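Putative sulfatase yidJ (Bacteroides fragilis, PDB 2QZU) probably hydrolyses sulfate esters, in the manner of an arylsulfatase, with the help of a bound calcium ion. Local coordinates at residues W133-V143 with V152-P160; M228-E236 with N275-V286. All coordinates share one frame; numbering follows the deposited sequence.

Contact 1: W133-V143 with V152-P160; sequences WHLDAPYKPYV and VAWNEWCPP
Trp133 meets Cys158 obliquely, the sulfur SG lying 3.7 Å from the indole NE1, a sulfur-aromatic contact between two parts of the long loop that joins strands 126-130 and 168-172 of the sulfatase fold. His134 reaches the edge of the Trp154 indole with NE2, near the indole plane, while its ND1 is hydrogen-bonded to Ser76, the serine predicted to mature to 3-oxoalanine but unmodified here; the contact therefore borders the probable active site. Asp136 sends OD2 alongside CB of Cys158, and a water donates to this oxygen (2.7 Å) and to Glu156 O; Asp136 OD1 forms a salt bridge with Arg162. A second water ties Asp136 O to Trp154 O. Pro138 lays CG against the backbone of Ala153 and Trp154. Tyr139 N donates to Glu156 OE1 at 3.1 Å, 154° at the hydrogen, on its anti side but tilted out of the carboxylate plane, and the phenol ring runs nearly parallel to that carboxylate, their planes 8° apart. With the chain bent at chi2 (54°), the carboxylate folds back toward its own backbone, and OE2 accepts from Trp157 N at 2.8 Å, from above the carboxylate plane. Tyr142 takes CB of Ala153 over the centre of one ring face, a CH-pi contact 3.4 Å from the centroid, with Lys140 CG toward the rim of the opposite face. Val143 N donates to a third water that also bridges Asn155 O and Glu156 OE1. With Arg190 paired to OE2, Glu156 is gripped at both oxygens, which would favour its charged form.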
# COMPACT_ATOMS: atom_id res chain seq x y z
N TRP A 133 1.76 19.42 -9.37
CA TRP A 133 2.58 20.63 -9.36
C TRP A 133 3.82 20.40 -8.50
O TRP A 133 4.96 20.61 -8.94
CB TRP A 133 1.73 21.78 -8.80
CG TRP A 133 2.42 23.11 -8.64
CD1 TRP A 133 2.57 23.83 -7.49
CD2 TRP A 133 2.98 23.92 -9.69
NE1 TRP A 133 3.18 25.03 -7.75
CE2 TRP A 133 3.44 25.11 -9.09
CE3 TRP A 133 3.13 23.75 -11.07
CZ2 TRP A 133 4.05 26.14 -9.83
CZ3 TRP A 133 3.74 24.77 -11.81
CH2 TRP A 133 4.19 25.95 -11.18
N HIS A 134 3.58 19.97 -7.26
CA HIS A 134 4.62 19.66 -6.27
C HIS A 134 5.72 20.71 -6.13
O HIS A 134 6.90 20.37 -6.10
CB HIS A 134 5.25 18.30 -6.57
CG HIS A 134 5.88 17.65 -5.37
ND1 HIS A 134 6.70 16.54 -5.47
CD2 HIS A 134 5.79 17.94 -4.05
CE1 HIS A 134 7.09 16.18 -4.26
NE2 HIS A 134 6.55 17.01 -3.38
N LEU A 135 5.35 21.98 -6.05
CA LEU A 135 6.34 23.04 -5.90
C LEU A 135 6.01 24.01 -4.76
O LEU A 135 6.59 25.09 -4.67
CB LEU A 135 6.50 23.80 -7.23
CG LEU A 135 7.36 23.07 -8.27
CD1 LEU A 135 7.21 23.75 -9.62
CD2 LEU A 135 8.83 23.08 -7.81
N ASP A 136 5.07 23.62 -3.90
CA ASP A 136 4.68 24.45 -2.76
C ASP A 136 4.97 23.74 -1.43
O ASP A 136 4.70 22.55 -1.28
CB ASP A 136 3.19 24.80 -2.82
CG ASP A 136 2.82 25.60 -4.05
OD1 ASP A 136 3.46 26.65 -4.30
OD2 ASP A 136 1.89 25.19 -4.77
N ALA A 137 5.52 24.48 -0.47
CA ALA A 137 5.83 23.93 0.85
C ALA A 137 4.57 23.85 1.71
O ALA A 137 3.86 24.84 1.87
CB ALA A 137 6.88 24.80 1.54
N PRO A 138 4.27 22.67 2.27
CA PRO A 138 3.06 22.57 3.10
C PRO A 138 3.22 23.37 4.40
O PRO A 138 4.33 23.55 4.89
CB PRO A 138 2.95 21.07 3.37
CG PRO A 138 3.69 20.44 2.21
CD PRO A 138 4.88 21.35 2.07
N TYR A 139 2.10 23.84 4.95
CA TYR A 139 2.13 24.58 6.21
C TYR A 139 0.90 24.21 7.04
O TYR A 139 -0.12 23.81 6.49
CB TYR A 139 2.20 26.10 5.94
CG TYR A 139 0.92 26.71 5.41
CD1 TYR A 139 -0.12 27.04 6.28
CD2 TYR A 139 0.76 26.96 4.05
CE1 TYR A 139 -1.29 27.62 5.80
CE2 TYR A 139 -0.42 27.54 3.56
CZ TYR A 139 -1.43 27.86 4.45
OH TYR A 139 -2.60 28.42 3.99
N LYS A 140 1.01 24.33 8.36
CA LYS A 140 -0.09 23.97 9.26
C LYS A 140 -1.20 25.03 9.35
O LYS A 140 -0.92 26.23 9.32
CB LYS A 140 0.45 23.70 10.66
CG LYS A 140 1.42 22.53 10.75
CD LYS A 140 1.81 22.25 12.19
CE LYS A 140 2.72 21.04 12.30
NZ LYS A 140 3.05 20.74 13.73
N PRO A 141 -2.47 24.59 9.46
CA PRO A 141 -2.90 23.19 9.49
C PRO A 141 -2.89 22.62 8.07
O PRO A 141 -3.39 23.25 7.14
CB PRO A 141 -4.31 23.28 10.08
CG PRO A 141 -4.79 24.60 9.56
CD PRO A 141 -3.59 25.49 9.77
N TYR A 142 -2.32 21.42 7.92
CA TYR A 142 -2.22 20.79 6.61
C TYR A 142 -3.58 20.42 6.01
O TYR A 142 -4.51 20.07 6.74
CB TYR A 142 -1.35 19.53 6.70
CG TYR A 142 0.02 19.77 7.30
CD1 TYR A 142 0.89 20.71 6.75
CD2 TYR A 142 0.45 19.05 8.42
CE1 TYR A 142 2.15 20.93 7.30
CE2 TYR A 142 1.71 19.26 8.97
CZ TYR A 142 2.55 20.21 8.41
OH TYR A 142 3.80 20.44 8.94
N VAL A 143 -3.69 20.50 4.68
CA VAL A 143 -4.94 20.14 4.02
C VAL A 143 -5.20 18.66 4.31
O VAL A 143 -4.26 17.87 4.46
CB VAL A 143 -4.89 20.39 2.50
CG1 VAL A 143 -4.75 21.89 2.23
CG2 VAL A 143 -3.76 19.62 1.86
N VAL A 152 5.24 13.79 8.73
CA VAL A 152 5.58 14.64 7.58
C VAL A 152 4.45 14.79 6.55
O VAL A 152 3.91 13.79 6.07
CB VAL A 152 6.84 14.10 6.86
CG1 VAL A 152 7.19 14.99 5.68
CG2 VAL A 152 8.01 14.02 7.85
N ALA A 153 4.12 16.04 6.22
CA ALA A 153 3.08 16.36 5.25
C ALA A 153 3.72 16.67 3.90
O ALA A 153 4.78 17.28 3.84
CB ALA A 153 2.26 17.55 5.72
N TRP A 154 3.05 16.26 2.82
CA TRP A 154 3.59 16.45 1.47
C TRP A 154 2.74 17.26 0.50
O TRP A 154 3.26 17.80 -0.48
CB TRP A 154 3.83 15.08 0.82
CG TRP A 154 4.97 14.32 1.41
CD1 TRP A 154 5.04 13.78 2.66
CD2 TRP A 154 6.22 14.04 0.77
NE1 TRP A 154 6.27 13.19 2.85
CE2 TRP A 154 7.01 13.33 1.70
CE3 TRP A 154 6.76 14.33 -0.49
CZ2 TRP A 154 8.31 12.90 1.42
CZ3 TRP A 154 8.05 13.90 -0.78
CH2 TRP A 154 8.81 13.20 0.17
N ASN A 155 1.44 17.36 0.77
CA ASN A 155 0.54 18.04 -0.14
C ASN A 155 0.12 19.42 0.34
O ASN A 155 -0.17 19.63 1.52
CB ASN A 155 -0.67 17.13 -0.38
CG ASN A 155 -1.64 17.67 -1.41
OD1 ASN A 155 -1.24 18.15 -2.47
ND2 ASN A 155 -2.92 17.58 -1.10
N GLU A 156 0.10 20.37 -0.59
CA GLU A 156 -0.28 21.74 -0.27
C GLU A 156 -0.98 22.40 -1.45
O GLU A 156 -0.78 22.02 -2.60
CB GLU A 156 0.96 22.54 0.14
CG GLU A 156 0.69 23.99 0.54
CD GLU A 156 -0.36 24.11 1.63
OE1 GLU A 156 -0.09 23.68 2.78
OE2 GLU A 156 -1.46 24.64 1.35
N TRP A 157 -1.82 23.39 -1.16
CA TRP A 157 -2.56 24.14 -2.16
C TRP A 157 -1.67 25.19 -2.80
O TRP A 157 -0.74 25.69 -2.16
CB TRP A 157 -3.76 24.82 -1.48
CG TRP A 157 -4.64 25.68 -2.36
CD1 TRP A 157 -5.31 25.28 -3.49
CD2 TRP A 157 -5.00 27.05 -2.14
NE1 TRP A 157 -6.07 26.31 -3.98
CE2 TRP A 157 -5.90 27.41 -3.17
CE3 TRP A 157 -4.66 28.00 -1.17
CZ2 TRP A 157 -6.46 28.69 -3.26
CZ3 TRP A 157 -5.22 29.28 -1.26
CH2 TRP A 157 -6.11 29.61 -2.30
N CYS A 158 -1.94 25.53 -4.06
CA CYS A 158 -1.18 26.57 -4.74
C CYS A 158 -2.14 27.73 -4.94
O CYS A 158 -3.01 27.67 -5.81
CB CYS A 158 -0.66 26.09 -6.10
SG CYS A 158 0.38 27.32 -6.94
N PRO A 159 -2.01 28.78 -4.12
CA PRO A 159 -2.90 29.94 -4.26
C PRO A 159 -2.66 30.61 -5.61
O PRO A 159 -1.58 30.47 -6.20
CB PRO A 159 -2.51 30.82 -3.08
CG PRO A 159 -1.05 30.51 -2.90
CD PRO A 159 -1.00 29.01 -3.07
N PRO A 160 -3.65 31.35 -6.13
CA PRO A 160 -3.51 32.03 -7.42
C PRO A 160 -2.21 32.82 -7.63
O PRO A 160 -1.62 32.76 -8.72
CB PRO A 160 -4.75 32.92 -7.48
CG PRO A 160 -5.77 32.09 -6.77
CD PRO A 160 -4.99 31.60 -5.56
O HOH W 1 0.61 22.85 -4.75
O HOH W 2 3.45 20.11 -1.96
O HOH W 3 -1.07 21.25 3.57

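Contact 2: M228-E236 with N275-V286; sequences MNPPHTGYE and NIRNYYACITGV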
# COMPACT_ATOMS: atom_id res chain seq x y z
N MSE A 228 0.88 14.14 -15.42
CA MSE A 228 0.31 12.90 -14.90
C MSE A 228 1.20 12.26 -13.84
O MSE A 228 2.43 12.38 -13.89
CB MSE A 228 0.09 11.92 -16.05
CG MSE A 228 -0.88 12.44 -17.11
SE MSE A 228 -0.97 11.25 -18.64
CE MSE A 228 -2.40 12.13 -19.61
N ASN A 229 0.58 11.57 -12.90
CA ASN A 229 1.30 10.93 -11.80
C ASN A 229 1.87 9.56 -12.18
O ASN A 229 3.07 9.33 -12.05
CB ASN A 229 0.41 10.84 -10.56
CG ASN A 229 1.21 10.87 -9.27
OD1 ASN A 229 2.24 10.20 -9.16
ND2 ASN A 229 0.75 11.64 -8.30
N PRO A 230 1.02 8.62 -12.64
CA PRO A 230 1.59 7.32 -13.01
C PRO A 230 2.62 7.60 -14.12
O PRO A 230 2.46 8.56 -14.86
CB PRO A 230 0.39 6.55 -13.54
CG PRO A 230 -0.78 7.16 -12.80
CD PRO A 230 -0.44 8.64 -12.82
N PRO A 231 3.64 6.74 -14.28
CA PRO A 231 3.95 5.51 -13.55
C PRO A 231 4.62 5.64 -12.18
O PRO A 231 5.33 4.73 -11.75
CB PRO A 231 4.82 4.75 -14.54
CG PRO A 231 5.61 5.85 -15.17
CD PRO A 231 4.58 6.93 -15.40
N HIS A 232 4.41 6.76 -11.50
CA HIS A 232 4.97 6.95 -10.16
C HIS A 232 4.25 5.95 -9.25
O HIS A 232 3.14 5.51 -9.57
CB HIS A 232 4.74 8.39 -9.70
CG HIS A 232 5.23 8.67 -8.31
ND1 HIS A 232 4.45 8.48 -7.19
CD2 HIS A 232 6.41 9.16 -7.87
CE1 HIS A 232 5.12 8.84 -6.12
NE2 HIS A 232 6.32 9.26 -6.50
N THR A 233 4.86 5.62 -8.12
CA THR A 233 4.28 4.62 -7.22
C THR A 233 2.82 4.65 -6.95
O THR A 233 2.15 5.69 -6.95
CB THR A 233 4.99 4.54 -5.88
OG1 THR A 233 5.25 5.86 -5.39
CG2 THR A 233 6.28 3.73 -6.02
N GLY A 234 2.39 3.44 -6.61
CA GLY A 234 1.01 3.13 -6.40
C GLY A 234 1.01 2.44 -7.75
O GLY A 234 0.13 2.66 -8.56
N TYR A 235 2.07 1.66 -7.99
CA TYR A 235 2.23 0.95 -9.26
C TYR A 235 1.03 0.06 -9.56
O TYR A 235 0.64 -0.10 -10.71
CB TYR A 235 3.49 0.07 -9.28
CG TYR A 235 4.82 0.79 -9.18
CD1 TYR A 235 5.11 1.90 -9.99
CD2 TYR A 235 5.80 0.35 -8.29
CE1 TYR A 235 6.35 2.54 -9.90
CE2 TYR A 235 7.03 0.99 -8.20
CZ TYR A 235 7.30 2.08 -9.00
OH TYR A 235 8.53 2.70 -8.89
N GLU A 236 0.45 -0.51 -8.51
CA GLU A 236 -0.69 -1.40 -8.67
C GLU A 236 -2.00 -0.65 -8.90
O GLU A 236 -3.01 -1.25 -9.27
CB GLU A 236 -0.85 -2.31 -7.45
CG GLU A 236 -1.61 -1.67 -6.28
CD GLU A 236 -0.76 -0.77 -5.40
OE1 GLU A 236 0.35 -0.36 -5.83
OE2 GLU A 236 -1.20 -0.44 -4.27
N ASN A 275 7.36 -5.74 -9.35
CA ASN A 275 6.72 -4.50 -9.77
C ASN A 275 6.83 -4.09 -11.24
O ASN A 275 6.13 -3.17 -11.67
CB ASN A 275 7.24 -3.35 -8.91
CG ASN A 275 6.82 -3.46 -7.46
OD1 ASN A 275 5.66 -3.19 -7.12
ND2 ASN A 275 7.74 -3.87 -6.60
N ILE A 276 7.69 -4.76 -12.00
CA ILE A 276 7.85 -4.38 -13.40
C ILE A 276 6.58 -4.50 -14.25
O ILE A 276 6.34 -3.66 -15.12
CB ILE A 276 9.02 -5.18 -14.07
CG1 ILE A 276 9.35 -4.57 -15.43
CG2 ILE A 276 8.65 -6.65 -14.20
CD1 ILE A 276 9.86 -3.14 -15.37
N ARG A 277 5.76 -5.52 -13.99
CA ARG A 277 4.53 -5.70 -14.75
C ARG A 277 3.57 -4.52 -14.58
O ARG A 277 3.03 -4.01 -15.56
CB ARG A 277 3.80 -6.98 -14.33
CG ARG A 277 4.37 -8.25 -14.93
CD ARG A 277 3.45 -9.45 -14.68
NE ARG A 277 4.02 -10.68 -15.23
CZ ARG A 277 3.43 -11.87 -15.17
NH1 ARG A 277 2.24 -12.00 -14.60
NH2 ARG A 277 4.04 -12.93 -15.70
N ASN A 278 3.36 -4.11 -13.34
CA ASN A 278 2.45 -3.00 -13.07
C ASN A 278 3.04 -1.68 -13.53
O ASN A 278 2.31 -0.76 -13.88
CB ASN A 278 2.07 -2.97 -11.59
CG ASN A 278 0.99 -3.99 -11.25
OD1 ASN A 278 0.83 -4.37 -10.09
ND2 ASN A 278 0.25 -4.42 -12.26
N TYR A 279 4.37 -1.59 -13.54
CA TYR A 279 5.02 -0.36 -14.01
C TYR A 279 4.69 -0.22 -15.50
O TYR A 279 4.30 0.86 -15.96
CB TYR A 279 6.54 -0.45 -13.82
CG TYR A 279 7.28 0.82 -14.19
CD1 TYR A 279 7.09 2.00 -13.48
CD2 TYR A 279 8.19 0.83 -15.26
CE1 TYR A 279 7.79 3.17 -13.81
CE2 TYR A 279 8.89 1.99 -15.60
CZ TYR A 279 8.68 3.15 -14.88
OH TYR A 279 9.39 4.29 -15.21
N TYR A 280 4.84 -1.31 -16.25
CA TYR A 280 4.52 -1.27 -17.67
C TYR A 280 3.03 -1.01 -17.89
O TYR A 280 2.66 -0.30 -18.83
CB TYR A 280 4.93 -2.57 -18.38
CG TYR A 280 6.42 -2.78 -18.57
CD1 TYR A 280 7.32 -1.71 -18.49
CD2 TYR A 280 6.93 -4.04 -18.87
CE1 TYR A 280 8.69 -1.90 -18.71
CE2 TYR A 280 8.29 -4.25 -19.09
CZ TYR A 280 9.16 -3.18 -19.01
OH TYR A 280 10.50 -3.38 -19.24
N ALA A 281 2.18 -1.57 -17.03
CA ALA A 281 0.74 -1.37 -17.15
C ALA A 281 0.42 0.12 -17.03
O ALA A 281 -0.37 0.66 -17.81
CB ALA A 281 -0.01 -2.16 -16.05
N CYS A 282 1.05 0.78 -16.07
CA CYS A 282 0.85 2.21 -15.86
C CYS A 282 1.27 2.99 -17.09
O CYS A 282 0.57 3.89 -17.53
CB CYS A 282 1.66 2.70 -14.66
SG CYS A 282 0.96 2.28 -13.03
N ILE A 283 2.43 2.63 -17.64
CA ILE A 283 2.94 3.31 -18.82
C ILE A 283 2.00 3.15 -20.01
O ILE A 283 1.71 4.12 -20.70
CB ILE A 283 4.34 2.78 -19.18
CG1 ILE A 283 5.35 3.33 -18.17
CG2 ILE A 283 4.71 3.19 -20.60
CD1 ILE A 283 6.79 2.88 -18.38
N THR A 284 1.51 1.93 -20.23
CA THR A 284 0.59 1.71 -21.34
C THR A 284 -0.69 2.51 -21.13
O THR A 284 -1.26 3.04 -22.08
CB THR A 284 0.29 0.21 -21.49
OG1 THR A 284 1.50 -0.46 -21.89
CG2 THR A 284 -0.77 -0.02 -22.55
N GLY A 285 -1.13 2.61 -19.87
CA GLY A 285 -2.33 3.37 -19.57
C GLY A 285 -2.08 4.85 -19.82
O GLY A 285 -2.92 5.56 -20.38
N VAL A 286 -0.91 5.33 -19.40
CA VAL A 286 -0.56 6.72 -19.62
C VAL A 286 -0.53 6.97 -21.13
O VAL A 286 -1.06 7.97 -21.61
CB VAL A 286 0.82 7.05 -18.99
CG1 VAL A 286 1.39 8.33 -19.58
CG2 VAL A 286 0.67 7.21 -17.48
O HOH W 4 2.76 -1.79 -6.17
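Pro231 packs on Cys282 where the loop after strand 222-228 of the alkaline-phosphatase-like sulfatase core meets helix 267-299. The peptide before Pro231 is cis. From its CA, CB sits 3.8 Å from Cys282 CB and, more closely, 3.4 Å from Tyr279 CE1, meeting that ring obliquely; CG then touches the same CE1 and, at 3.9 Å, CG1 of Ile283; CD comes round toward Val286 CG2. The proline is thus wedged among side chains from successive turns of the helix. With CG anti to the backbone N (chi1 -176°), the Tyr279 ring extends along the proline, and its hydroxyl is hydrogen-bonded beyond the contact to Gln37 and Arg39. On one flank SE of Met228, a selenomethionine, slides past Val286 CG1 in the opposite direction. On the other, the rings of Tyr235 and Tyr279 meet obliquely, planes at 89° and centroids 5.8 Å apart, Tyr235 CE1 against Tyr279 CD1, while Asn275 OD1 lies at the Tyr235 ring edge, its ND2 being hydrogen-bonded to Tyr271 O. Asn278 CB rests on Tyr235 O. Pro230 O is buried without a polar partner in the model, its neighbour across the contact being the methyl CG2 of Val286 at 3.4 Å.

Overall arrangement
Both contacts are largely buried, yet contact 1 lies farther out, its centre about 20 Å from the centre of the chain, against about 15 Å for contact 2, and includes the exposed Tyr139. Their centres are about 25 Å apart and the nearest atoms about 7 Å, without touching. Contact 1 joins two segments of one loop, neither a regular helix nor a strand, and relies on a carboxylate, bridging waters and arginine partners. Contact 2 sets a loop leaving a strand of the central sheet against a long helix, held mainly by prolines, aromatic rings and aliphatic groups. Tyr172 connects their surroundings, bonding through its backbone to Trp133 and through its hydroxyl to Asn229. Each also touches the second subunit.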